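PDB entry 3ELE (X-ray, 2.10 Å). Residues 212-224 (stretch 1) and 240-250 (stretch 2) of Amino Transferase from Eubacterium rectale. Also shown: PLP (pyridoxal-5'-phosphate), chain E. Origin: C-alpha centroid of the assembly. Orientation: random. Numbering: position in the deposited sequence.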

# COMPACT_ATOMS: atom_id res chain seq x y z
N ILE A 212 -2.17 18.03 20.10
CA ILE A 212 -3.05 16.85 20.01
C ILE A 212 -3.67 17.04 18.64
O ILE A 212 -4.40 18.01 18.41
CB ILE A 212 -4.16 16.82 21.08
CG1 ILE A 212 -3.56 16.81 22.49
CG2 ILE A 212 -5.06 15.59 20.89
CD1 ILE A 212 -4.57 17.05 23.59
N PHE A 213 -3.35 16.15 17.71
CA PHE A 213 -3.90 16.23 16.36
C PHE A 213 -5.34 15.78 16.26
O PHE A 213 -5.79 14.99 17.07
CB PHE A 213 -3.05 15.43 15.37
CG PHE A 213 -1.79 16.12 15.04
CD1 PHE A 213 -0.68 16.01 15.88
CD2 PHE A 213 -1.73 16.98 13.94
CE1 PHE A 213 0.48 16.72 15.60
CE2 PHE A 213 -0.58 17.68 13.65
CZ PHE A 213 0.52 17.55 14.47
N ILE A 214 -6.05 16.34 15.29
CA ILE A 214 -7.35 15.82 14.86
C ILE A 214 -6.95 15.00 13.63
O ILE A 214 -6.25 15.50 12.76
CB ILE A 214 -8.36 16.90 14.43
CG1 ILE A 214 -8.96 17.60 15.64
CG2 ILE A 214 -9.54 16.29 13.61
CD1 ILE A 214 -9.99 18.74 15.29
N ILE A 215 -7.33 13.72 13.60
CA ILE A 215 -7.13 12.86 12.44
C ILE A 215 -8.54 12.71 11.91
O ILE A 215 -9.34 12.03 12.53
CB ILE A 215 -6.47 11.50 12.79
CG1 ILE A 215 -5.11 11.71 13.43
CG2 ILE A 215 -6.32 10.61 11.56
CD1 ILE A 215 -5.15 11.78 14.95
N ALA A 216 -8.85 13.40 10.80
CA ALA A 216 -10.16 13.44 10.19
C ALA A 216 -10.29 12.39 9.10
O ALA A 216 -9.71 12.55 8.02
CB ALA A 216 -10.45 14.85 9.60
N ASP A 217 -11.08 11.35 9.38
CA ASP A 217 -11.32 10.22 8.47
C ASP A 217 -12.56 10.58 7.66
O ASP A 217 -13.68 10.33 8.10
CB ASP A 217 -11.54 8.94 9.30
CG ASP A 217 -11.59 7.70 8.47
OD1 ASP A 217 -11.16 7.73 7.31
OD2 ASP A 217 -12.01 6.67 9.02
N GLU A 218 -12.34 11.14 6.47
CA GLU A 218 -13.43 11.73 5.64
C GLU A 218 -13.91 11.04 4.36
O GLU A 218 -14.42 11.74 3.47
CB GLU A 218 -13.01 13.14 5.24
CG GLU A 218 -12.69 14.04 6.40
CD GLU A 218 -12.86 15.49 6.03
OE1 GLU A 218 -12.58 15.85 4.86
OE2 GLU A 218 -13.31 16.25 6.90
N PRO A 219 -13.85 9.69 4.27
CA PRO A 219 -14.27 9.10 2.98
C PRO A 219 -15.76 9.25 2.63
O PRO A 219 -16.09 9.15 1.43
CB PRO A 219 -13.85 7.62 3.10
CG PRO A 219 -13.95 7.33 4.57
CD PRO A 219 -13.50 8.64 5.24
N TYR A 220 -16.64 9.49 3.62
CA TYR A 220 -18.09 9.71 3.40
C TYR A 220 -18.48 11.19 3.24
O TYR A 220 -19.68 11.49 3.17
CB TYR A 220 -18.93 9.11 4.55
CG TYR A 220 -18.68 7.64 4.75
CD1 TYR A 220 -19.24 6.72 3.89
CD2 TYR A 220 -17.84 7.17 5.77
CE1 TYR A 220 -19.00 5.37 4.04
CE2 TYR A 220 -17.59 5.79 5.92
CZ TYR A 220 -18.18 4.91 5.02
OH TYR A 220 -17.99 3.56 5.08
N ARG A 221 -17.49 12.10 3.17
CA ARG A 221 -17.73 13.56 3.08
C ARG A 221 -18.85 13.96 2.13
O ARG A 221 -19.71 14.75 2.52
CB ARG A 221 -16.42 14.32 2.73
CG ARG A 221 -16.63 15.83 2.38
CD ARG A 221 -15.34 16.62 2.36
NE ARG A 221 -14.98 17.01 3.72
CZ ARG A 221 -15.50 18.03 4.39
NH1 ARG A 221 -16.48 18.78 3.89
NH2 ARG A 221 -15.08 18.28 5.60
N GLU A 222 -18.85 13.40 0.91
CA GLU A 222 -19.88 13.74 -0.09
C GLU A 222 -21.16 12.90 0.03
O GLU A 222 -22.14 13.23 -0.64
CB GLU A 222 -19.35 13.68 -1.52
CG GLU A 222 -18.21 14.67 -1.83
CD GLU A 222 -16.87 14.26 -1.25
OE1 GLU A 222 -16.62 13.04 -1.13
OE2 GLU A 222 -16.08 15.18 -0.92
N ILE A 223 -21.14 11.84 0.84
CA ILE A 223 -22.32 11.00 1.11
C ILE A 223 -23.02 11.63 2.32
O ILE A 223 -22.90 11.17 3.44
CB ILE A 223 -21.97 9.49 1.32
CG1 ILE A 223 -21.15 8.97 0.12
CG2 ILE A 223 -23.27 8.66 1.56
CD1 ILE A 223 -21.29 7.47 -0.17
N VAL A 224 -23.70 12.74 2.04
CA VAL A 224 -24.43 13.52 3.05
C VAL A 224 -25.75 13.97 2.39
O VAL A 224 -25.78 14.20 1.18
CB VAL A 224 -23.57 14.69 3.63
CG1 VAL A 224 -23.14 15.67 2.54
CG2 VAL A 224 -24.32 15.42 4.77
N THR A 240 -4.63 19.62 12.23
CA THR A 240 -5.58 18.67 11.67
C THR A 240 -4.92 18.02 10.47
O THR A 240 -4.35 18.72 9.63
CB THR A 240 -6.83 19.40 11.20
OG1 THR A 240 -7.43 20.08 12.31
CG2 THR A 240 -7.89 18.43 10.52
N LEU A 241 -4.99 16.69 10.44
CA LEU A 241 -4.57 15.86 9.31
C LEU A 241 -5.86 15.31 8.74
O LEU A 241 -6.69 14.83 9.51
CB LEU A 241 -3.67 14.71 9.78
CG LEU A 241 -2.27 15.13 10.24
CD1 LEU A 241 -1.59 14.02 11.06
CD2 LEU A 241 -1.43 15.53 9.01
N VAL A 242 -6.06 15.44 7.42
CA VAL A 242 -7.26 14.93 6.75
C VAL A 242 -6.89 13.71 5.93
O VAL A 242 -5.91 13.75 5.19
CB VAL A 242 -7.96 16.00 5.88
CG1 VAL A 242 -9.20 15.40 5.17
CG2 VAL A 242 -8.35 17.23 6.74
N CYS A 243 -7.65 12.63 6.12
CA CYS A 243 -7.50 11.36 5.41
C CYS A 243 -8.74 11.23 4.55
O CYS A 243 -9.87 11.27 5.07
CB CYS A 243 -7.41 10.18 6.39
SG CYS A 243 -5.95 10.27 7.44
N TYR A 244 -8.53 11.09 3.25
CA TYR A 244 -9.59 10.99 2.31
C TYR A 244 -9.29 9.87 1.30
O TYR A 244 -8.15 9.42 1.18
CB TYR A 244 -9.74 12.35 1.61
CG TYR A 244 -10.90 12.38 0.65
CD1 TYR A 244 -12.22 12.53 1.11
CD2 TYR A 244 -10.70 12.18 -0.73
CE1 TYR A 244 -13.30 12.52 0.23
CE2 TYR A 244 -11.78 12.17 -1.62
CZ TYR A 244 -13.07 12.35 -1.14
OH TYR A 244 -14.11 12.33 -2.04
N SER A 245 -10.34 9.36 0.68
CA SER A 245 -10.21 8.43 -0.43
C SER A 245 -11.42 8.57 -1.34
O SER A 245 -12.45 9.10 -0.94
CB SER A 245 -10.04 6.99 0.05
OG SER A 245 -11.27 6.40 0.42
N TYR A 246 -11.27 8.06 -2.57
CA TYR A 246 -12.32 8.07 -3.59
C TYR A 246 -13.14 6.76 -3.61
O TYR A 246 -13.87 6.51 -4.56
CB TYR A 246 -11.72 8.41 -4.96
CG TYR A 246 -11.10 9.79 -4.97
CD1 TYR A 246 -9.78 9.99 -4.56
CD2 TYR A 246 -11.85 10.92 -5.33
CE1 TYR A 246 -9.21 11.26 -4.53
CE2 TYR A 246 -11.27 12.22 -5.31
CZ TYR A 246 -9.96 12.37 -4.91
OH TYR A 246 -9.34 13.61 -4.87
N SER A 247 -13.04 5.97 -2.52
CA SER A 247 -13.73 4.69 -2.40
C SER A 247 -15.25 4.83 -2.41
O SER A 247 -15.93 4.01 -3.02
CB SER A 247 -13.26 3.93 -1.15
OG SER A 247 -11.84 3.70 -1.17
N LYS A 248 -15.78 5.88 -1.78
CA LYS A 248 -17.24 6.12 -1.71
C LYS A 248 -17.75 7.17 -2.69
O LYS A 248 -18.82 6.99 -3.31
CB LYS A 248 -17.65 6.50 -0.29
CG LYS A 248 -17.72 5.33 0.67
CD LYS A 248 -16.39 4.94 1.25
CE LYS A 248 -16.42 3.55 1.87
NZ LYS A 248 -15.08 3.19 2.38
N SER A 249 -17.00 8.26 -2.81
CA SER A 249 -17.35 9.39 -3.68
C SER A 249 -17.41 8.99 -5.15
O SER A 249 -18.36 9.32 -5.83
CB SER A 249 -16.38 10.57 -3.45
OG SER A 249 -15.08 10.26 -3.87
N LEU A 250 -16.42 8.22 -5.61
CA LEU A 250 -16.35 7.70 -6.98
C LEU A 250 -16.66 6.19 -7.10
O LEU A 250 -16.61 5.66 -8.21
CB LEU A 250 -14.96 8.01 -7.57
CG LEU A 250 -14.63 9.47 -7.89
CD1 LEU A 250 -13.14 9.59 -8.28
CD2 LEU A 250 -15.55 10.03 -8.99
N1 PLP E . -12.86 4.84 7.25
C2 PLP E . -14.18 4.43 7.44
C2A PLP E . -14.99 5.04 8.54
C3 PLP E . -14.76 3.47 6.58
O3 PLP E . -16.06 3.07 6.75
C4 PLP E . -13.99 2.88 5.55
C4A PLP E . -14.52 1.58 4.98
O4A PLP E . -14.24 0.51 5.53
C5 PLP E . -12.64 3.32 5.37
C6 PLP E . -12.09 4.30 6.24
C5A PLP E . -11.72 2.75 4.32
O4P PLP E . -11.74 3.44 3.11
P PLP E . -10.68 2.99 1.98
O1P PLP E . -10.24 4.19 1.19
O2P PLP E . -11.37 2.08 1.01
O3P PLP E . -9.49 2.30 2.56
O HOH W 1 -14.88 8.48 -0.83

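The strongest link between the stretches is a ladder of four backbone hydrogen bonds. Three join strand 213-217 to strand 240-245: Leu241 N donates to Ile214 O (2.9 Å), Ala216 N to Leu241 O (2.9 Å) and Cys243 N to Ala216 O (2.8 Å). The fourth, Glu218 N to Cys243 O (2.8 Å), carries the ladder one residue beyond strand 213-217. N-H...acceptor angles of 166-177° make all four nearly linear, and the 15° angle between the N-to-C directions marks the pair as parallel. The alternation is that of a parallel ladder: Leu241, Ala216 and Cys243 each use both N and O, reaching two residues of the other stretch. A CA-H...O contact from Thr240 CA to Ile214 O (3.4 Å) supplements it.

One side-chain hydrogen bond ties the second strand to the loop of stretch 1: Tyr244 OH donates to Glu222 OE1 at 2.8 Å. The Tyr244 hydroxyl also accepts from Ser249 OG (2.9 Å between Ser249 OG and Tyr244 OH), so the phenol works as both donor and acceptor. With chi1 at -176° (t), the tyrosine ring extends along stretch 1, where Glu218 O, Arg221 CB and Glu222 OE1 all lie at its edge. The turn from Glu218 to Arg221 is type I, with Arg221 N bonded to Glu218 O at 3.1 Å, and a salt bridge reinforces it: Arg221 NE meets Glu218 OE1 at 2.9 Å, while Arg221 NH2 bonds Glu218 OE2 at 3.0 Å. The carboxylate is thus paired although buried.

Water 1 bridges the stretches, donating to Pro219 O (2.6 Å from the water O) and Ser245 O (2.5 Å from the water O) and accepting from Ser249 N (2.9 Å to the water O). The cofactor adds another shared partner: Tyr220 OH and PLP O3 are hydrogen-bonded at 2.6 Å, and Ser245 OG donates to PLP O1P at 2.6 Å. Asp217 OD2 lies 2.7 Å from PLP N1, and Lys248 NZ 3.1 Å from PLP C4A.

Packing completes the contact, which buries 874 Å² in all. Ile214, Ala216, Thr240 and Val242 share one sheet face; Ala216 CB lies 4.3 Å from Val242 CG2, its single methyl sufficing for contact. On the other face, with Asp217 and Leu241, Ile215 CG2 packs 4.2 Å from Cys243 SG. Phe213 CD2 reaches Leu241 CD1 at 4.1 Å. Lys248, the residue most covered by the opposite stretch, uses its aliphatic chain for packing: Ile223 CD1 is 3.8 Å from Lys248 CB, and Pro219 CB is 4.1 Å from Lys248 CD.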